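PDB 2GFG: BH2851 from Bacillus halodurans, which is a putative adenylate cyclase of the CYTH family, whose members typically act on triphosphates inside an antiparallel barrel, although its own function is not established. Local coordinates for residues A54-E59 and T65-Q70; M2-E7 and S99-D104. One frame throughout, in Å; residues are numbered along the deposited sequence.

Overall arrangement
From the N terminus, the chain enters strand 4-14, where K4 supplies one half of interaction 2. It then runs through strand 34-42 into the hairpin of strands 54-60 and 63-71, which folds back on itself to make interaction 1, with five residues between its segments. Only later does E101 of helix 101-108 return to K4, and the 91 residues between segments 2-7 and 99-104 form a loop in which interaction 1 is nested. The contact centres lie about 9 Å apart. They meet directly where K69 forms a salt bridge with E7 and where V102 packs on L55, F66 and L68. Together they join the barrel hairpin, the first strand and an outer helix.

Interaction 1: residues A54-E59 and T65-Q70; sequences ALRIRE and TFTLKQ. With EDO (1,2-ethanediol), chain F.
A54, R56 and R58 pair with K69, T67 and T65 through six backbone hydrogen bonds, two per antiparallel hydrogen-bonded pair; R56 N to T67 O (2.9 Å) is nearly straight at 170°. The non-hydrogen-bonded pairs L55-L68 and I57-F66 alternate with them. On their apolar face the F66 ring, swung anti to its own N (chi1 -164°), reaches both neighbours: CD1 meets I57 CG1 at 3.4 Å and CE1 meets L55 CD1 at 3.7 Å, each obliquely to the ring.

T67 CG2 lies over one face of the R56 guanidinium, R58 NH2 above the centre of the other, and K69 NZ stands 3.4 Å from R56 NH1 near its plane. These gathered cations are consistent with a barrel interior that binds an anionic substrate, as in other CYTH proteins. A water joins R56 NE (3.1 Å) to T67 OG1 (2.6 Å). An alanine in place of R56 is likely to leave this water without its NE-H donor and to uncover T67 CG2. R58 NH1 bonds weakly to 1,2-ethanediol O1 (3.3 Å). N38 and N80 hydrogen-bond R58 and T67. Strands 34-42 and 76-83 flank the hairpin, and helix 101-108 packs against its apolar face, A105 on L68.

Interaction 2: residues M2-E7 and S99-D104; sequences MGKEIE and SGEVMD
K4 and E101 form a surface salt bridge, their side chains crossing at about a right angle. From CB, the lysine chain sets out with CG beside the backbone N and continues extended through CG and CD, bringing its end across to the helix. At CE it comes alongside the carboxylate, 3.8 Å from E101 OE1. The last bond then turns (chi4 67°) and lays NZ over the face of the carboxylate, almost directly above E101 CD at 3.3 Å. From there NZ is 3.4 Å from OE1 and 3.6 Å from OE2 of E101, and it also approaches E101 CG at 3.7 Å. With the ammonium above the group instead of at its oxygen edge, the pair is held by charge attraction without a hydrogen bond.

E101 meets it by bending at chi2 (-75°), which folds the carboxylate back toward its own CA and backbone. G100 is the N-cap of this helix, and its O accepts D104 N at 3.0 Å; the glutamate's charge in the first turn probably suits the positive helix end. T79 of strand 76-83 touches both K4 and E101, while backbone bonds of G3 and E5 to N80 and E78 fix the strand. The arrangement ties a helix outside the CYTH antiparallel barrel to its first strand, the one that carries the family's ExExK signature, beginning at E7.

Interaction 1: residues A54-E59 and T65-Q70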
ATOM      1  N   ALA A  54       4.264   2.050   8.517  1.00 42.98           N
ATOM      2  CA  ALA A  54       4.386   0.810   7.770  1.00 42.83           C
ATOM      3  C   ALA A  54       5.626   0.851   6.884  1.00 42.67           C
ATOM      4  O   ALA A  54       5.863   1.848   6.163  1.00 42.86           O
ATOM      5  CB  ALA A  54       3.138   0.572   6.924  1.00 42.68           C
ATOM      6  N   LEU A  55       6.405  -0.235   6.926  1.00 40.17           N
ATOM      7  CA  LEU A  55       7.637  -0.359   6.159  1.00 40.91           C
ATOM      8  C   LEU A  55       7.529  -1.565   5.239  1.00 41.32           C
ATOM      9  O   LEU A  55       7.227  -2.674   5.695  1.00 42.07           O
ATOM     10  CB  LEU A  55       8.827  -0.529   7.106  1.00 40.50           C
ATOM     11  CG  LEU A  55      10.240  -0.528   6.508  1.00 42.29           C
ATOM     12  CD1 LEU A  55      10.607   0.822   5.995  1.00 42.77           C
ATOM     13  CD2 LEU A  55      11.252  -0.981   7.557  1.00 42.09           C
ATOM     14  N   ARG A  56       7.765  -1.349   3.948  1.00 41.91           N
ATOM     15  CA  ARG A  56       7.746  -2.438   2.965  1.00 43.40           C
ATOM     16  C   ARG A  56       8.835  -2.285   1.928  1.00 43.61           C
ATOM     17  O   ARG A  56       9.402  -1.194   1.754  1.00 42.69           O
ATOM     18  CB  ARG A  56       6.383  -2.499   2.245  1.00 43.15           C
ATOM     19  CG  ARG A  56       6.067  -1.252   1.387  1.00 43.66           C
ATOM     20  CD  ARG A  56       4.935  -1.492   0.407  1.00 45.90           C
ATOM     21  NE  ARG A  56       4.812  -0.363  -0.541  1.00 47.25           N
ATOM     22  CZ  ARG A  56       3.792   0.516  -0.593  1.00 47.93           C
ATOM     23  NH1 ARG A  56       2.687   0.352   0.148  1.00 48.54           N
ATOM     24  NH2 ARG A  56       3.838   1.516  -1.474  1.00 46.79           N
ATOM     25  N   ILE A  57       9.159  -3.398   1.278  1.00 42.93           N
ATOM     26  CA  ILE A  57       9.886  -3.387   0.015  1.00 43.71           C
ATOM     27  C   ILE A  57       8.931  -3.913  -1.068  1.00 43.05           C
ATOM     28  O   ILE A  57       8.420  -5.021  -0.952  1.00 43.31           O
ATOM     29  CB  ILE A  57      11.160  -4.266   0.069  1.00 43.28           C
ATOM     30  CG1 ILE A  57      12.203  -3.622   0.984  1.00 40.97           C
ATOM     31  CG2 ILE A  57      11.742  -4.472  -1.349  1.00 45.08           C
ATOM     32  CD1 ILE A  57      13.406  -4.512   1.285  1.00 43.56           C
ATOM     33  N   ARG A  58       8.653  -3.082  -2.077  1.00 43.96           N
ATOM     34  CA  ARG A  58       7.770  -3.467  -3.187  1.00 44.98           C
ATOM     35  C   ARG A  58       8.570  -3.968  -4.366  1.00 44.63           C
ATOM     36  O   ARG A  58       9.559  -3.364  -4.747  1.00 43.83           O
ATOM     37  CB  ARG A  58       6.904  -2.290  -3.633  1.00 45.77           C
ATOM     38  CG  ARG A  58       5.956  -2.622  -4.838  1.00 47.63           C
ATOM     39  CD  ARG A  58       4.918  -1.547  -5.055  1.00 48.93           C
ATOM     40  NE  ARG A  58       3.905  -1.556  -4.004  1.00 51.20           N
ATOM     41  CZ  ARG A  58       2.835  -0.757  -3.966  1.00 52.44           C
ATOM     42  NH1 ARG A  58       2.627   0.151  -4.915  1.00 50.16           N
ATOM     43  NH2 ARG A  58       1.968  -0.868  -2.959  1.00 52.86           N
ATOM     44  N   GLU A  59       8.083  -5.043  -4.982  1.00 44.02           N
ATOM     45  CA  GLU A  59       8.671  -5.600  -6.191  1.00 44.16           C
ATOM     46  C   GLU A  59       7.628  -5.522  -7.316  1.00 44.01           C
ATOM     47  O   GLU A  59       6.528  -6.028  -7.172  1.00 44.25           O
ATOM     48  CB  GLU A  59       9.068  -7.039  -5.941  1.00 44.92           C
ATOM     49  CG  GLU A  59       9.857  -7.695  -7.048  1.00 45.98           C
ATOM     50  CD  GLU A  59      10.165  -9.183  -6.744  1.00 50.69           C
ATOM     51  OE1 GLU A  59       9.877  -9.646  -5.603  1.00 54.83           O
ATOM     52  OE2 GLU A  59      10.648  -9.886  -7.655  1.00 50.90           O
ATOM     53  N   THR A  65      11.368  -1.154  -4.646  1.00 40.98           N
ATOM     54  CA  THR A  65      11.206   0.145  -3.995  1.00 43.38           C
ATOM     55  C   THR A  65      11.023  -0.031  -2.479  1.00 44.97           C
ATOM     56  O   THR A  65      10.091  -0.710  -2.026  1.00 46.55           O
ATOM     57  CB  THR A  65       9.995   0.909  -4.570  1.00 44.10           C
ATOM     58  OG1 THR A  65      10.098   0.969  -6.005  1.00 45.45           O
ATOM     59  CG2 THR A  65       9.921   2.332  -4.005  1.00 45.88           C
ATOM     60  N   PHE A  66      11.939   0.562  -1.715  1.00 43.59           N
ATOM     61  CA  PHE A  66      11.884   0.570  -0.253  1.00 43.40           C
ATOM     62  C   PHE A  66      11.017   1.741   0.170  1.00 42.63           C
ATOM     63  O   PHE A  66      11.275   2.867  -0.229  1.00 41.12           O
ATOM     64  CB  PHE A  66      13.323   0.722   0.299  1.00 43.65           C
ATOM     65  CG  PHE A  66      13.494   0.359   1.781  1.00 44.71           C
ATOM     66  CD1 PHE A  66      12.681  -0.611   2.411  1.00 43.50           C
ATOM     67  CD2 PHE A  66      14.603   0.864   2.493  1.00 43.73           C
ATOM     68  CE1 PHE A  66      12.909  -0.981   3.731  1.00 43.60           C
ATOM     69  CE2 PHE A  66      14.835   0.492   3.824  1.00 44.33           C
ATOM     70  CZ  PHE A  66      13.994  -0.417   4.445  1.00 45.70           C
ATOM     71  N   THR A  67       9.968   1.474   0.959  1.00 42.30           N
ATOM     72  CA  THR A  67       8.974   2.523   1.296  1.00 44.05           C
ATOM     73  C   THR A  67       8.586   2.525   2.761  1.00 43.45           C
ATOM     74  O   THR A  67       8.203   1.486   3.319  1.00 42.51           O
ATOM     75  CB  THR A  67       7.689   2.382   0.427  1.00 44.48           C
ATOM     76  OG1 THR A  67       8.010   2.658  -0.930  1.00 45.17           O
ATOM     77  CG2 THR A  67       6.588   3.356   0.888  1.00 44.84           C
ATOM     78  N   LEU A  68       8.715   3.696   3.383  1.00 42.98           N
ATOM     79  CA  LEU A  68       8.166   3.947   4.704  1.00 43.74           C
ATOM     80  C   LEU A  68       6.915   4.825   4.558  1.00 44.08           C
ATOM     81  O   LEU A  68       6.878   5.724   3.709  1.00 44.80           O
ATOM     82  CB  LEU A  68       9.202   4.654   5.590  1.00 43.98           C
ATOM     83  CG  LEU A  68       8.757   5.080   7.004  1.00 45.12           C
ATOM     84  CD1 LEU A  68       8.361   3.876   7.854  1.00 44.51           C
ATOM     85  CD2 LEU A  68       9.859   5.884   7.691  1.00 45.50           C
ATOM     86  N   LYS A  69       5.877   4.512   5.343  1.00 43.28           N
ATOM     87  CA  LYS A  69       4.688   5.372   5.485  1.00 43.39           C
ATOM     88  C   LYS A  69       4.557   5.721   6.933  1.00 42.90           C
ATOM     89  O   LYS A  69       4.559   4.832   7.768  1.00 42.47           O
ATOM     90  CB  LYS A  69       3.424   4.646   5.040  1.00 44.58           C
ATOM     91  CG  LYS A  69       3.326   4.408   3.557  1.00 47.74           C
ATOM     92  CD  LYS A  69       2.034   3.657   3.202  1.00 49.07           C
ATOM     93  CE  LYS A  69       1.928   3.414   1.700  1.00 52.05           C
ATOM     94  NZ  LYS A  69       0.622   2.802   1.306  1.00 53.38           N
ATOM     95  N   GLN A  70       4.467   7.023   7.240  1.00 41.98           N
ATOM     96  CA  GLN A  70       4.328   7.497   8.642  1.00 42.69           C
ATOM     97  C   GLN A  70       3.278   8.607   8.735  1.00 42.32           C
ATOM     98  O   GLN A  70       2.873   9.157   7.713  1.00 42.23           O
ATOM     99  CB  GLN A  70       5.686   7.987   9.190  1.00 42.92           C
ATOM    100  CG  GLN A  70       6.283   9.180   8.443  1.00 42.59           C
ATOM    101  CD  GLN A  70       7.714   9.470   8.860  1.00 44.75           C
ATOM    102  OE1 GLN A  70       8.651   9.242   8.091  1.00 42.65           O
ATOM    103  NE2 GLN A  70       7.894   9.957  10.100  1.00 41.32           N
TER
HETATM  104  C1  EDO F 501       5.407   1.255  -7.297  1.00 75.95           C
HETATM  105  O1  EDO F 501       4.059   1.097  -7.758  1.00 75.64           O
HETATM  106  C2  EDO F 501       5.430   2.122  -6.032  1.00 75.57           C
HETATM  107  O2  EDO F 501       6.784   2.434  -5.669  1.00 76.03           O
HETATM  108  O   HOH W   1       5.048   1.219   3.622  1.00 37.70           O
HETATM  109  O   HOH W   2       7.135   0.598  -2.318  1.00 43.77           O
HETATM  110  O   HOH W   3       8.936  -1.401  -6.871  1.00 36.01           O

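Interaction 2: residues M2-E7 and S99-D104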
HETATM    1  N   MSE A   2      10.434  14.456  -4.994  1.00 62.69           N
HETATM    2  CA  MSE A   2      11.618  13.682  -5.396  1.00 61.11           C
HETATM    3  C   MSE A   2      11.971  12.653  -4.323  1.00 59.92           C
HETATM    4  O   MSE A   2      12.927  12.832  -3.566  1.00 60.61           O
HETATM    5  CB  MSE A   2      12.802  14.628  -5.632  1.00 61.01           C
HETATM    6  CG  MSE A   2      12.557  15.686  -6.723  1.00 61.75           C
HETATM    7 SE   MSE A   2      13.127  15.107  -8.487  0.75 60.43          SE
HETATM    8  CE  MSE A   2      15.048  15.291  -8.235  1.00 60.29           C
ATOM      9  N   GLY A   3      11.183  11.581  -4.259  1.00 58.41           N
ATOM     10  CA  GLY A   3      11.382  10.516  -3.261  1.00 57.48           C
ATOM     11  C   GLY A   3      10.320  10.511  -2.167  1.00 56.03           C
ATOM     12  O   GLY A   3       9.926   9.448  -1.685  1.00 56.26           O
ATOM     13  N   LYS A   4       9.872  11.703  -1.764  1.00 54.20           N
ATOM     14  CA  LYS A   4       8.867  11.840  -0.702  1.00 54.03           C
ATOM     15  C   LYS A   4       7.555  12.358  -1.266  1.00 53.90           C
ATOM     16  O   LYS A   4       7.548  13.143  -2.205  1.00 53.63           O
ATOM     17  CB  LYS A   4       9.373  12.772   0.389  1.00 54.17           C
ATOM     18  CG  LYS A   4      10.651  12.288   1.064  1.00 53.84           C
ATOM     19  CD  LYS A   4      11.061  13.207   2.194  1.00 57.29           C
ATOM     20  CE  LYS A   4      12.419  12.824   2.764  1.00 58.40           C
ATOM     21  NZ  LYS A   4      13.519  13.046   1.792  1.00 60.08           N
ATOM     22  N   GLU A   5       6.439  11.886  -0.712  1.00 53.63           N
ATOM     23  CA  GLU A   5       5.117  12.349  -1.155  1.00 54.32           C
ATOM     24  C   GLU A   5       4.045  12.178  -0.100  1.00 52.12           C
ATOM     25  O   GLU A   5       4.155  11.327   0.793  1.00 50.08           O
ATOM     26  CB  GLU A   5       4.704  11.634  -2.448  1.00 56.19           C
ATOM     27  CG  GLU A   5       4.659  10.122  -2.354  1.00 60.43           C
ATOM     28  CD  GLU A   5       4.337   9.474  -3.683  1.00 65.08           C
ATOM     29  OE1 GLU A   5       4.956   9.860  -4.701  1.00 68.68           O
ATOM     30  OE2 GLU A   5       3.465   8.576  -3.714  1.00 66.97           O
ATOM     31  N   ILE A   6       3.027  13.033  -0.180  1.00 51.72           N
ATOM     32  CA  ILE A   6       1.900  12.988   0.724  1.00 52.61           C
ATOM     33  C   ILE A   6       0.809  12.133   0.103  1.00 53.16           C
ATOM     34  O   ILE A   6       0.378  12.384  -1.024  1.00 53.75           O
ATOM     35  CB  ILE A   6       1.344  14.417   1.024  1.00 52.66           C
ATOM     36  CG1 ILE A   6       2.475  15.358   1.496  1.00 52.24           C
ATOM     37  CG2 ILE A   6       0.230  14.355   2.062  1.00 52.17           C
ATOM     38  CD1 ILE A   6       3.240  14.867   2.740  1.00 53.01           C
ATOM     39  N   GLU A   7       0.376  11.114   0.845  1.00 54.44           N
ATOM     40  CA  GLU A   7      -0.633  10.177   0.383  1.00 55.54           C
ATOM     41  C   GLU A   7      -2.003  10.515   1.011  1.00 54.59           C
ATOM     42  O   GLU A   7      -2.183  10.383   2.220  1.00 53.30           O
ATOM     43  CB  GLU A   7      -0.210   8.744   0.747  1.00 57.36           C
ATOM     44  CG  GLU A   7      -1.183   7.644   0.297  1.00 61.90           C
ATOM     45  CD  GLU A   7      -0.606   6.241   0.490  1.00 66.27           C
ATOM     46  OE1 GLU A   7       0.436   5.935  -0.135  1.00 70.91           O
ATOM     47  OE2 GLU A   7      -1.198   5.447   1.260  1.00 66.94           O
ATOM     48  N   SER A  99      21.602   2.372   3.678  1.00 48.91           N
ATOM     49  CA  SER A  99      21.522   3.754   4.124  1.00 49.37           C
ATOM     50  C   SER A  99      20.747   4.587   3.107  1.00 48.96           C
ATOM     51  O   SER A  99      20.691   4.245   1.918  1.00 49.33           O
ATOM     52  CB  SER A  99      22.922   4.334   4.305  1.00 49.54           C
ATOM     53  OG  SER A  99      23.686   4.167   3.128  1.00 51.80           O
ATOM     54  N   GLY A 100      20.150   5.673   3.578  1.00 48.63           N
ATOM     55  CA  GLY A 100      19.318   6.532   2.731  1.00 48.25           C
ATOM     56  C   GLY A 100      18.201   7.169   3.511  1.00 47.23           C
ATOM     57  O   GLY A 100      18.176   7.106   4.739  1.00 48.29           O
ATOM     58  N   GLU A 101      17.256   7.765   2.793  1.00 47.33           N
ATOM     59  CA  GLU A 101      16.170   8.554   3.421  1.00 46.60           C
ATOM     60  C   GLU A 101      15.206   7.703   4.242  1.00 43.78           C
ATOM     61  O   GLU A 101      14.633   8.182   5.214  1.00 42.44           O
ATOM     62  CB  GLU A 101      15.397   9.342   2.357  1.00 48.14           C
ATOM     63  CG  GLU A 101      16.213  10.484   1.692  1.00 52.51           C
ATOM     64  CD  GLU A 101      16.400  11.726   2.601  1.00 57.97           C
ATOM     65  OE1 GLU A 101      15.900  11.729   3.751  1.00 62.98           O
ATOM     66  OE2 GLU A 101      17.037  12.705   2.143  1.00 61.17           O
ATOM     67  N   VAL A 102      15.017   6.446   3.836  1.00 42.91           N
ATOM     68  CA  VAL A 102      14.134   5.529   4.562  1.00 42.42           C
ATOM     69  C   VAL A 102      14.770   5.164   5.907  1.00 42.13           C
ATOM     70  O   VAL A 102      14.136   5.278   6.950  1.00 40.85           O
ATOM     71  CB  VAL A 102      13.835   4.242   3.739  1.00 42.25           C
ATOM     72  CG1 VAL A 102      13.011   3.248   4.560  1.00 43.00           C
ATOM     73  CG2 VAL A 102      13.106   4.595   2.452  1.00 44.90           C
HETATM   74  N   MSE A 103      16.041   4.745   5.854  1.00 42.61           N
HETATM   75  CA  MSE A 103      16.837   4.449   7.056  1.00 44.41           C
HETATM   76  C   MSE A 103      16.841   5.650   8.014  1.00 42.61           C
HETATM   77  O   MSE A 103      16.625   5.492   9.223  1.00 41.24           O
HETATM   78  CB  MSE A 103      18.280   4.085   6.639  1.00 47.29           C
HETATM   79  CG  MSE A 103      19.263   3.825   7.784  1.00 54.46           C
HETATM   80 SE   MSE A 103      19.108   2.086   8.532  0.75 74.19          SE
HETATM   81  CE  MSE A 103      19.794   1.064   7.085  1.00 67.99           C
ATOM     82  N   ASP A 104      17.055   6.849   7.456  1.00 41.69           N
ATOM     83  CA  ASP A 104      17.085   8.097   8.250  1.00 41.87           C
ATOM     84  C   ASP A 104      15.770   8.333   8.994  1.00 41.13           C
ATOM     85  O   ASP A 104      15.773   8.640  10.175  1.00 41.14           O
ATOM     86  CB  ASP A 104      17.378   9.301   7.350  1.00 42.19           C
ATOM     87  CG  ASP A 104      18.807   9.304   6.804  1.00 47.15           C
ATOM     88  OD1 ASP A 104      19.682   8.562   7.343  1.00 50.29           O
ATOM     89  OD2 ASP A 104      19.058  10.059   5.837  1.00 50.61           O
TER